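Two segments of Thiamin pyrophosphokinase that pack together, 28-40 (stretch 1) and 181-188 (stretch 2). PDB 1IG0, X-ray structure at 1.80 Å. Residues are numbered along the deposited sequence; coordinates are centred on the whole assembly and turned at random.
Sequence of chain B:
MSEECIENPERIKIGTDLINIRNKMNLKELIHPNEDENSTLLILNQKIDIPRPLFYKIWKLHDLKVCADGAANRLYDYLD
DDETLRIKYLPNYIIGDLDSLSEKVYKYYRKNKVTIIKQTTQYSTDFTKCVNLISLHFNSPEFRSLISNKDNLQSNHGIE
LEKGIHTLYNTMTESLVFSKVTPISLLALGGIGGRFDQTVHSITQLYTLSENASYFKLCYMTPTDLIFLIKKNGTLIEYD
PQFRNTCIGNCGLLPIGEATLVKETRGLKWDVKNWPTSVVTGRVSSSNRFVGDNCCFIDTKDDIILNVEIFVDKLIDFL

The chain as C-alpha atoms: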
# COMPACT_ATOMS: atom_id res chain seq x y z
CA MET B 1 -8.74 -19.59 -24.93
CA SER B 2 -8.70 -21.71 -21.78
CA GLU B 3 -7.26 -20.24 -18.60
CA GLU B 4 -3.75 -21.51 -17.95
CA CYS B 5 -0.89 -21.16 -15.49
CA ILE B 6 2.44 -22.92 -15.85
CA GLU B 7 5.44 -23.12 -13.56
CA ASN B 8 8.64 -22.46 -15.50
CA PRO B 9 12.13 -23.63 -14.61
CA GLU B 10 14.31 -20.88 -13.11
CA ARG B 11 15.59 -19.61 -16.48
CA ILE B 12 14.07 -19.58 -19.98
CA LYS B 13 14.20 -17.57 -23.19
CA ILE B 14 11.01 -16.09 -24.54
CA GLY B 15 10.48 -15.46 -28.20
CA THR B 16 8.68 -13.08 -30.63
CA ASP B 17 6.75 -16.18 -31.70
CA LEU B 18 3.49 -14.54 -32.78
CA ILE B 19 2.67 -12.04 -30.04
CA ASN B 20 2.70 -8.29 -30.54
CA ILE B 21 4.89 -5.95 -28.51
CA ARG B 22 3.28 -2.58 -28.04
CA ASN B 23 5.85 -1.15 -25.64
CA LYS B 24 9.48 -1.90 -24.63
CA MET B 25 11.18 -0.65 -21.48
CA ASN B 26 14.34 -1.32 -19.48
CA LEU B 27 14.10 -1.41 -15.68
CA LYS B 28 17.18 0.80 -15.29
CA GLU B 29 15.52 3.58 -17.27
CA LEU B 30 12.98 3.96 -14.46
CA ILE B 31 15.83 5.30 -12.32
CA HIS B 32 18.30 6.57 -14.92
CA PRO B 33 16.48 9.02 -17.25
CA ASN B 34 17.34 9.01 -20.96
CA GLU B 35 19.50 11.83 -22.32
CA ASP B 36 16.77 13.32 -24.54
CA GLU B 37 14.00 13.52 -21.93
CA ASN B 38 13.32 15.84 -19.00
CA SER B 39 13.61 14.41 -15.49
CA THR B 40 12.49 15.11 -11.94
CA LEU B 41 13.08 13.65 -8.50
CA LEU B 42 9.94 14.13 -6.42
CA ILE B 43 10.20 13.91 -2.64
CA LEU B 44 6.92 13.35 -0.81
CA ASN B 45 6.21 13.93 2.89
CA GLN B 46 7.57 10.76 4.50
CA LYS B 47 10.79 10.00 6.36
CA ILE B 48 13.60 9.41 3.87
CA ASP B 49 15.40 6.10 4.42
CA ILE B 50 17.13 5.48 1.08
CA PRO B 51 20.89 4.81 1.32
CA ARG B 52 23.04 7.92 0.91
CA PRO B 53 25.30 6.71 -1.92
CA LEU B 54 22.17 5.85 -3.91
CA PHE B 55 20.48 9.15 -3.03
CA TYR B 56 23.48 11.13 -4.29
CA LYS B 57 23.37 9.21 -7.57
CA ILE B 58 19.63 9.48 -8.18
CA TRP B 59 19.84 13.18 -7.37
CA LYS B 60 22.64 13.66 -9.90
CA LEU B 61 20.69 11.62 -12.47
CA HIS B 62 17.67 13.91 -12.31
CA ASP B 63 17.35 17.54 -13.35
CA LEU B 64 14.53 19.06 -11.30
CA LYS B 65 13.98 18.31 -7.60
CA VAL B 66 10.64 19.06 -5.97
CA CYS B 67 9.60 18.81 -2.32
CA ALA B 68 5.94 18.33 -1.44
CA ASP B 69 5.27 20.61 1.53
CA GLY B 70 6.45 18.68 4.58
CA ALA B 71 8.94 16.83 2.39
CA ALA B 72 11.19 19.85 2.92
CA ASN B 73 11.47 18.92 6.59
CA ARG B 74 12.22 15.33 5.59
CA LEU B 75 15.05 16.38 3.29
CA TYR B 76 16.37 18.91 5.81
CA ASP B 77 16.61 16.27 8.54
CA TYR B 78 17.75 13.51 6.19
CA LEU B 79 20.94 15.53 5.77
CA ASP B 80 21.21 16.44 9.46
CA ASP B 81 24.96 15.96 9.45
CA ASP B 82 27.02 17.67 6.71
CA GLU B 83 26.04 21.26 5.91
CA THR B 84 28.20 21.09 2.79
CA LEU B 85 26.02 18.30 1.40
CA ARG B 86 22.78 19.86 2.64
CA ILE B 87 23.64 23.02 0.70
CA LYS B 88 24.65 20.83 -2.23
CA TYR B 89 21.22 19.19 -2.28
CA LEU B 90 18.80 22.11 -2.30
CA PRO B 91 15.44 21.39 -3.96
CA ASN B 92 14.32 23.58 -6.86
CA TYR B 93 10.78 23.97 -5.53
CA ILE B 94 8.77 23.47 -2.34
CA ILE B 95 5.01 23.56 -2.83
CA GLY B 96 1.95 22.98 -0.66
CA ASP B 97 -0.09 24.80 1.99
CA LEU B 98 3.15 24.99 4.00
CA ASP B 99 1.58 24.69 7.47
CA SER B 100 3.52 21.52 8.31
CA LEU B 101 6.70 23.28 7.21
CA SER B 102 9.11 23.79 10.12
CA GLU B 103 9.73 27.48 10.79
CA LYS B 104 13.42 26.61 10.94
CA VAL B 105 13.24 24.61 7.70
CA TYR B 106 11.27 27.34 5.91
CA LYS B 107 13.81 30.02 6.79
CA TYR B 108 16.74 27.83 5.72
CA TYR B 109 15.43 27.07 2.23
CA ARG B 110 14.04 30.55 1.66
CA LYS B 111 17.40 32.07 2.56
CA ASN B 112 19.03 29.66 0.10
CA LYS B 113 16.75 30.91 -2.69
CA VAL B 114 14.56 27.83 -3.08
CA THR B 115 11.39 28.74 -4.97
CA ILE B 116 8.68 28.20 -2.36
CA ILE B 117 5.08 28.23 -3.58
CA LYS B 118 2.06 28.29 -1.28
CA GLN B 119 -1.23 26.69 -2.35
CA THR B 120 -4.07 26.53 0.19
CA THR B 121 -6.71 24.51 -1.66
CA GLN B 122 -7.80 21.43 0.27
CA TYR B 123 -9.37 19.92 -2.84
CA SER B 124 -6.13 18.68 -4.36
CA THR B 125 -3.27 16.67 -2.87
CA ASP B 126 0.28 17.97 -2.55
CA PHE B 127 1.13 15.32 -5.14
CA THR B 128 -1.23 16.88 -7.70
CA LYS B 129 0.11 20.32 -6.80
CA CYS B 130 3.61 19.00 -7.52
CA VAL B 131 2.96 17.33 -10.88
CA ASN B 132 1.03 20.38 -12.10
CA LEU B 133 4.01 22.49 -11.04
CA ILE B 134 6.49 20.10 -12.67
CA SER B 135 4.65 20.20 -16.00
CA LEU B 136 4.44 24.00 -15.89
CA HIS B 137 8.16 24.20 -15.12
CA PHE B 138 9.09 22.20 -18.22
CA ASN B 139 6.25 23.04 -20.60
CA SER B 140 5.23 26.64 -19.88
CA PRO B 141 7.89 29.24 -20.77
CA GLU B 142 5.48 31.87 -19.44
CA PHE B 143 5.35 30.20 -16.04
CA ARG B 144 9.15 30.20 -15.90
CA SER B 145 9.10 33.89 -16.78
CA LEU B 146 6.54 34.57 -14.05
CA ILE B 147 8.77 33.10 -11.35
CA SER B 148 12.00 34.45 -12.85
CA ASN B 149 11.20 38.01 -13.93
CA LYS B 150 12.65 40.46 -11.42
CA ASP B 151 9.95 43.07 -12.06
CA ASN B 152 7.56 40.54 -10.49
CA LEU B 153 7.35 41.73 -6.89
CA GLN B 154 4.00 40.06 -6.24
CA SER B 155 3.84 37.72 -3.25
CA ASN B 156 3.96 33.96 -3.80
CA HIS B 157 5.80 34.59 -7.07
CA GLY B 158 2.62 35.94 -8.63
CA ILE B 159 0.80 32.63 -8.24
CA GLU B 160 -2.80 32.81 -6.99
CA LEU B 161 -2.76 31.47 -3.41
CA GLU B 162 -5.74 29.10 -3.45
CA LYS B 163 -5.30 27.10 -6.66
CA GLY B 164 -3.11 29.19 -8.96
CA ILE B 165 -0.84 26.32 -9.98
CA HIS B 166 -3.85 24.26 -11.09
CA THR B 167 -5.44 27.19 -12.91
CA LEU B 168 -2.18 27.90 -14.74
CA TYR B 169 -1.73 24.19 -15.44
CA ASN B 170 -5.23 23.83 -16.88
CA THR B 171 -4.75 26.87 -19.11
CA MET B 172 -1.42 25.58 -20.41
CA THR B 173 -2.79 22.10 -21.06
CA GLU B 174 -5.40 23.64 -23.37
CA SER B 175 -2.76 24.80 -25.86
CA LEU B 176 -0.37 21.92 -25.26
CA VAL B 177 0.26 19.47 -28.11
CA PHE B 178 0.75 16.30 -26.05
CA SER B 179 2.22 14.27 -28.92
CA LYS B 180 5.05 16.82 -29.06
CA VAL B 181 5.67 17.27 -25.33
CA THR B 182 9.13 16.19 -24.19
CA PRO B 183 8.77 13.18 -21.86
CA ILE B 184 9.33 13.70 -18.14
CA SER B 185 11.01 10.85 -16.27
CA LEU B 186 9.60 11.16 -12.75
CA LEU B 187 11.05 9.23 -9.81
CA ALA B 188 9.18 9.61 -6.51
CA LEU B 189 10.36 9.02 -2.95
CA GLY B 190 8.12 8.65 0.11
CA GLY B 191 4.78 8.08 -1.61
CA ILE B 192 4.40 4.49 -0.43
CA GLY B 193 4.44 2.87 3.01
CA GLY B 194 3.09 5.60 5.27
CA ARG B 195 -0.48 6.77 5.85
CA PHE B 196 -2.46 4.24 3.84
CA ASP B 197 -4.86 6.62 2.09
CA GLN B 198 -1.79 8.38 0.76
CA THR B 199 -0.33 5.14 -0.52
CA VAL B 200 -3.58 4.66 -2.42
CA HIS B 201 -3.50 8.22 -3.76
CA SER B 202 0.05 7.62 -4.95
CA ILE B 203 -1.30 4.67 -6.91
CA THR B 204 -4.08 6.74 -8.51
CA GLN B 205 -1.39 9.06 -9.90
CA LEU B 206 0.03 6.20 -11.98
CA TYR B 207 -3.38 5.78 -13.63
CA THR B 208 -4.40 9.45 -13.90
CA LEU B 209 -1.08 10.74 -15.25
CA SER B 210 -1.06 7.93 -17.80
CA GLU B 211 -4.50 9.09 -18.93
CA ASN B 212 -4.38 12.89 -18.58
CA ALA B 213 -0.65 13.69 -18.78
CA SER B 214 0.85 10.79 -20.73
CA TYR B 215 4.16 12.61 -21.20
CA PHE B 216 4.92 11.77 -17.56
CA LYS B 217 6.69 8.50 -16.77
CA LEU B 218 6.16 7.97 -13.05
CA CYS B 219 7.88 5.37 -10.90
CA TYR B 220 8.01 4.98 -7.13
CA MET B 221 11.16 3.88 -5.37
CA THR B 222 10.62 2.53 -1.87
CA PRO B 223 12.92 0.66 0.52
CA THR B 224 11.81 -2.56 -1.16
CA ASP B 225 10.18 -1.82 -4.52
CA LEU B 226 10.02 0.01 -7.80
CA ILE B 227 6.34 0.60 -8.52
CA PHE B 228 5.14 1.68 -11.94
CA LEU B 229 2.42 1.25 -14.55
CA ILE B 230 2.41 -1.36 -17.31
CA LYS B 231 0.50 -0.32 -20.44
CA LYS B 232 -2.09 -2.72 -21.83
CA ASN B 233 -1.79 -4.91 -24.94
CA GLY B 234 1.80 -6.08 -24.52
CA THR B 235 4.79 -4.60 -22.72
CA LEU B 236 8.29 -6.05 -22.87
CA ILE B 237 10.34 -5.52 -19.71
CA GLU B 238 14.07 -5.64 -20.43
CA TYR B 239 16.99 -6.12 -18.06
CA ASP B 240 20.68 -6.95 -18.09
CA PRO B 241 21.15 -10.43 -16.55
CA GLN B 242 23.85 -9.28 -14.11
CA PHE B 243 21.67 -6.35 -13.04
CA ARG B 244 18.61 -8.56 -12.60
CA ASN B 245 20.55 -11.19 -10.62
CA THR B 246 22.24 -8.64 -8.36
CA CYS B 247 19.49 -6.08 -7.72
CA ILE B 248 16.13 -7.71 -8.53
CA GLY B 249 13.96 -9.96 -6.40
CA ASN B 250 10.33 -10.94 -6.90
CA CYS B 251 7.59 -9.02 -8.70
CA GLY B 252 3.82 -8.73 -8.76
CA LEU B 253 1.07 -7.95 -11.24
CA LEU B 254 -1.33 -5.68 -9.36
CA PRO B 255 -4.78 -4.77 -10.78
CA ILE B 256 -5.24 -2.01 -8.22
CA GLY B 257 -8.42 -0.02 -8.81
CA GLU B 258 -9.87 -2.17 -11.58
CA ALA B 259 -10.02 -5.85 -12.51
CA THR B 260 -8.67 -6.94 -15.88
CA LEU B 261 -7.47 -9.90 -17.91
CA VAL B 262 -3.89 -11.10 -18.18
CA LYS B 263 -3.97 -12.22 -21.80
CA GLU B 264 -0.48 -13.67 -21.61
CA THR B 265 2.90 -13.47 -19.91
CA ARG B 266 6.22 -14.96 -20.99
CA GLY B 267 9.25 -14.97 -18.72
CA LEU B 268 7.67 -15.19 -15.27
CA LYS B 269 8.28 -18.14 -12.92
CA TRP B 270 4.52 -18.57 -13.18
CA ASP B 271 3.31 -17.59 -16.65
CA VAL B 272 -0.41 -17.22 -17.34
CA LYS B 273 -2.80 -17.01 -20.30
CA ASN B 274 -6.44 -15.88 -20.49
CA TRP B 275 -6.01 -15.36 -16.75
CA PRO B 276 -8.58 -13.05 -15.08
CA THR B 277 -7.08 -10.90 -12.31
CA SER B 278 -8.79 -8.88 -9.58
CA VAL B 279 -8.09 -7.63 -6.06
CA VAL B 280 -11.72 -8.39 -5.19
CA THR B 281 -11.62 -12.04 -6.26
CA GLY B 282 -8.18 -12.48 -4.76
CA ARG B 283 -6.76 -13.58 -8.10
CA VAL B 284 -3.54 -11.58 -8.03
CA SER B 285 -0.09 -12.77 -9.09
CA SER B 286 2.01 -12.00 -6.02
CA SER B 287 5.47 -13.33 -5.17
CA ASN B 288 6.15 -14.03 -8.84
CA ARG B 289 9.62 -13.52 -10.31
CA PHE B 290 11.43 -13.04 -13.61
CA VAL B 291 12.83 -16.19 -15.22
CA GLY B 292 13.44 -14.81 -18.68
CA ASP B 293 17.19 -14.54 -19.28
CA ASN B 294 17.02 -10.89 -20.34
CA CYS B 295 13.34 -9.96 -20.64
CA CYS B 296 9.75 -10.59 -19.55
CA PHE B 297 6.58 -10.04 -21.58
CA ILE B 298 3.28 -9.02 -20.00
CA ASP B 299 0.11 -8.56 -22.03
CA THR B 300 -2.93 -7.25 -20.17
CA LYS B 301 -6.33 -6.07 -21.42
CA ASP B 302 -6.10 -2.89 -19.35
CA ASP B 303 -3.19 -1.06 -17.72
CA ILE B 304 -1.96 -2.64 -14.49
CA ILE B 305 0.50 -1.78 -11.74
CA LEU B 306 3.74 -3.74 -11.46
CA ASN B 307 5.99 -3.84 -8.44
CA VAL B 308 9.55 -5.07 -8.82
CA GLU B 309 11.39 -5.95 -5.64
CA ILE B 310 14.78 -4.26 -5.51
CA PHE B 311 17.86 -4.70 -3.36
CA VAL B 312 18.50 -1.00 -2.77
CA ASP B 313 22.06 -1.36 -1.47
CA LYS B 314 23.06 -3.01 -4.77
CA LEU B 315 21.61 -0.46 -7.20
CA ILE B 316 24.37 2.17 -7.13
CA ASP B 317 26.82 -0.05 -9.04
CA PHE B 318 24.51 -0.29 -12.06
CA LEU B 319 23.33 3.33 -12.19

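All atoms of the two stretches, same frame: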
# COMPACT_ATOMS: atom_id res chain seq x y z
N LYS B 28 16.24 -0.24 -15.69
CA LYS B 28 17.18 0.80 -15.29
C LYS B 28 16.72 2.20 -15.68
O LYS B 28 17.02 3.17 -14.98
CB LYS B 28 18.55 0.53 -15.90
CG LYS B 28 19.31 -0.61 -15.24
CD LYS B 28 20.61 -0.89 -15.97
CE LYS B 28 21.40 -1.99 -15.28
NZ LYS B 28 22.53 -2.46 -16.11
N GLU B 29 16.00 2.29 -16.78
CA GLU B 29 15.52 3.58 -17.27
C GLU B 29 14.51 4.23 -16.34
O GLU B 29 14.25 5.43 -16.43
CB GLU B 29 14.92 3.41 -18.67
CG GLU B 29 15.81 2.60 -19.60
CD GLU B 29 15.30 2.55 -21.03
OE1 GLU B 29 14.11 2.25 -21.22
OE2 GLU B 29 16.10 2.81 -21.95
N LEU B 30 13.95 3.44 -15.43
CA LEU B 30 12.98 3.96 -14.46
C LEU B 30 13.71 4.85 -13.46
O LEU B 30 13.13 5.77 -12.89
CB LEU B 30 12.29 2.81 -13.72
CG LEU B 30 11.37 1.88 -14.51
CD1 LEU B 30 10.98 0.70 -13.64
CD2 LEU B 30 10.14 2.63 -14.97
N ILE B 31 14.99 4.55 -13.26
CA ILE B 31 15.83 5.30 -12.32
C ILE B 31 16.80 6.23 -13.03
O ILE B 31 17.06 7.34 -12.56
CB ILE B 31 16.64 4.33 -11.43
CG1 ILE B 31 15.69 3.39 -10.69
CG2 ILE B 31 17.50 5.11 -10.45
CD1 ILE B 31 16.39 2.26 -9.95
N HIS B 32 17.35 5.78 -14.15
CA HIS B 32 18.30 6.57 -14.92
C HIS B 32 17.64 7.11 -16.18
O HIS B 32 17.57 6.42 -17.20
CB HIS B 32 19.52 5.70 -15.26
CG HIS B 32 20.64 6.44 -15.92
ND1 HIS B 32 21.95 6.01 -15.88
CD2 HIS B 32 20.65 7.58 -16.67
CE1 HIS B 32 22.72 6.84 -16.56
NE2 HIS B 32 21.96 7.80 -17.05
N PRO B 33 17.15 8.35 -16.13
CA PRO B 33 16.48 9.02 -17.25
C PRO B 33 17.32 9.01 -18.53
O PRO B 33 18.54 9.02 -18.48
CB PRO B 33 16.26 10.44 -16.73
CG PRO B 33 16.12 10.24 -15.25
CD PRO B 33 17.22 9.25 -14.96
N ASN B 34 16.65 9.00 -19.68
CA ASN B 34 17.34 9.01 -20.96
C ASN B 34 17.82 10.42 -21.26
O ASN B 34 17.19 11.40 -20.84
CB ASN B 34 16.42 8.50 -22.07
CG ASN B 34 15.94 7.08 -21.83
OD1 ASN B 34 16.74 6.18 -21.55
ND2 ASN B 34 14.64 6.86 -21.94
N GLU B 35 18.92 10.53 -21.99
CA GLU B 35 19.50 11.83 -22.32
C GLU B 35 18.59 12.86 -22.98
O GLU B 35 18.73 14.06 -22.73
CB GLU B 35 20.75 11.64 -23.19
CG GLU B 35 20.83 10.33 -23.97
CD GLU B 35 21.49 9.21 -23.18
OE1 GLU B 35 20.83 8.64 -22.29
OE2 GLU B 35 22.68 8.92 -23.45
N ASP B 36 17.65 12.41 -23.81
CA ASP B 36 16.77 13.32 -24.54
C ASP B 36 15.51 13.77 -23.80
O ASP B 36 14.81 14.67 -24.25
CB ASP B 36 16.35 12.68 -25.87
CG ASP B 36 15.84 13.70 -26.88
OD1 ASP B 36 15.39 14.79 -26.47
OD2 ASP B 36 15.89 13.41 -28.09
N GLU B 37 15.21 13.15 -22.66
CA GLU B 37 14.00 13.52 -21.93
C GLU B 37 14.25 14.35 -20.68
O GLU B 37 15.36 14.38 -20.15
CB GLU B 37 13.22 12.26 -21.56
CG GLU B 37 13.85 11.45 -20.43
CD GLU B 37 13.29 10.04 -20.36
OE1 GLU B 37 12.17 9.81 -20.86
OE2 GLU B 37 13.97 9.16 -19.79
N ASN B 38 13.21 15.04 -20.21
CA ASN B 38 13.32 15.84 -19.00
C ASN B 38 13.22 14.86 -17.83
O ASN B 38 12.75 13.74 -18.00
CB ASN B 38 12.20 16.88 -18.91
CG ASN B 38 12.46 18.09 -19.78
OD1 ASN B 38 13.56 18.64 -19.79
ND2 ASN B 38 11.44 18.52 -20.52
N SER B 39 13.66 15.29 -16.65
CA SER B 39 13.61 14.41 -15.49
C SER B 39 13.37 15.18 -14.20
O SER B 39 13.73 16.35 -14.08
CB SER B 39 14.91 13.61 -15.38
OG SER B 39 16.03 14.47 -15.29
N THR B 40 12.78 14.50 -13.23
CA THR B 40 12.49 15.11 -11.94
C THR B 40 12.50 14.08 -10.82
O THR B 40 12.05 12.95 -10.99
CB THR B 40 11.09 15.79 -11.94
OG1 THR B 40 11.05 16.81 -12.94
CG2 THR B 40 10.80 16.41 -10.57
N VAL B 181 5.13 16.89 -26.63
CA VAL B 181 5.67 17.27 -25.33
C VAL B 181 6.84 16.36 -24.98
O VAL B 181 6.75 15.14 -25.10
CB VAL B 181 4.61 17.15 -24.22
CG1 VAL B 181 5.25 17.42 -22.86
CG2 VAL B 181 3.47 18.13 -24.48
N THR B 182 7.96 16.96 -24.57
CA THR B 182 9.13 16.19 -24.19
C THR B 182 8.77 15.36 -22.97
O THR B 182 8.22 15.87 -22.00
CB THR B 182 10.33 17.10 -23.85
OG1 THR B 182 10.69 17.86 -25.01
CG2 THR B 182 11.53 16.27 -23.41
N PRO B 183 9.08 14.05 -22.99
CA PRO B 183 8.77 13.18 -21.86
C PRO B 183 9.43 13.64 -20.57
O PRO B 183 10.50 14.26 -20.59
CB PRO B 183 9.31 11.82 -22.32
CG PRO B 183 9.14 11.88 -23.81
CD PRO B 183 9.64 13.28 -24.11
N ILE B 184 8.80 13.33 -19.44
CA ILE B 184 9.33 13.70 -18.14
C ILE B 184 9.49 12.45 -17.29
O ILE B 184 8.50 11.87 -16.83
CB ILE B 184 8.40 14.68 -17.39
CG1 ILE B 184 8.23 15.97 -18.20
CG2 ILE B 184 8.97 15.00 -16.01
CD1 ILE B 184 7.25 16.96 -17.58
N SER B 185 10.73 12.03 -17.09
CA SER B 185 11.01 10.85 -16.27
C SER B 185 10.89 11.30 -14.82
O SER B 185 11.70 12.08 -14.33
CB SER B 185 12.42 10.32 -16.55
OG SER B 185 12.66 9.14 -15.81
N LEU B 186 9.87 10.79 -14.14
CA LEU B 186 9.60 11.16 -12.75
C LEU B 186 9.81 10.03 -11.75
O LEU B 186 9.14 9.00 -11.82
CB LEU B 186 8.17 11.69 -12.65
CG LEU B 186 7.61 12.13 -11.29
CD1 LEU B 186 8.39 13.32 -10.77
CD2 LEU B 186 6.13 12.47 -11.45
N LEU B 187 10.75 10.22 -10.83
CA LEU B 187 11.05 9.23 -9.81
C LEU B 187 10.59 9.82 -8.48
O LEU B 187 11.02 10.91 -8.10
CB LEU B 187 12.55 8.94 -9.76
CG LEU B 187 13.00 7.77 -8.87
CD1 LEU B 187 12.38 6.47 -9.38
CD2 LEU B 187 14.52 7.68 -8.88
N ALA B 188 9.71 9.11 -7.78
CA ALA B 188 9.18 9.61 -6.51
C ALA B 188 9.63 8.84 -5.27
O ALA B 188 9.69 7.61 -5.27
CB ALA B 188 7.66 9.65 -6.57
O HOH W 1 13.43 8.56 -13.34
O HOH W 2 12.41 16.18 -27.28
O HOH W 3 8.44 18.21 -20.67

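Two parallel strands, 38-40 and 184-188, hold these stretches together, although touching residues are at least 144 positions apart in sequence. Four backbone hydrogen bonds form the ladder. Asn 38 N donates to Pro 183 O (2.8 Å), and Ser 185 N donates to Asn 38 O (2.8 Å). Thr 40 N then donates to Ser 185 O (2.9 Å), and Leu 187 N to Thr 40 O (3.0 Å). Asn 38 and Thr 40 thus use both their N and O atoms across the seam, as does Ser 185. Ser 39 lies between Asn 38 and Thr 40 and contributes a CA-H...O contact, from Ser 39 CA to Ser 185 O (3.2 Å).

Side chains alternate along the sheet. Asn 38, Thr 40, Ile 184 and Leu 186 share one face. There, Thr 40 CB packs on Leu 186 CD1 at 3.8 Å, while Thr 40 OG1 donates a weak hydrogen bond to Ser 39 O (2.9 Å). Ser 39 and Ser 185 share the other face, where their small side chains sit with CB atoms 4.3 Å apart.

Water satisfies several polar groups. One molecule donates to Leu 30 O (2.8 Å) and also hydrogen-bonds Ser 185 OG (2.7 Å), so a buried hydroxyl is linked to the loop before the first strand. Another accepts from Asn 38 ND2 (3.0 Å) and donates to Thr 182 O (2.7 Å).

A type I turn from Asn 34 to Glu 37 leads into the first strand. Glu 37 N donates to Asn 34 O (3.2 Å), and Asn 34 N donates to Glu 37 OE2 (2.7 Å). The Glu 37 carboxylate therefore braces its own turn, while Glu 37 OE1 lies 3.8 Å from Pro 183 CB. Glu 37 OE1 and Ser 39 OG are hydrogen-bonded elsewhere in the structure. Farther along, Leu 187 adds apolar packing, with Leu 187 CD2 4.2 Å from Ile 31 CG2; both residues are buried. In all, the contact buries 617 Å², both sides summed.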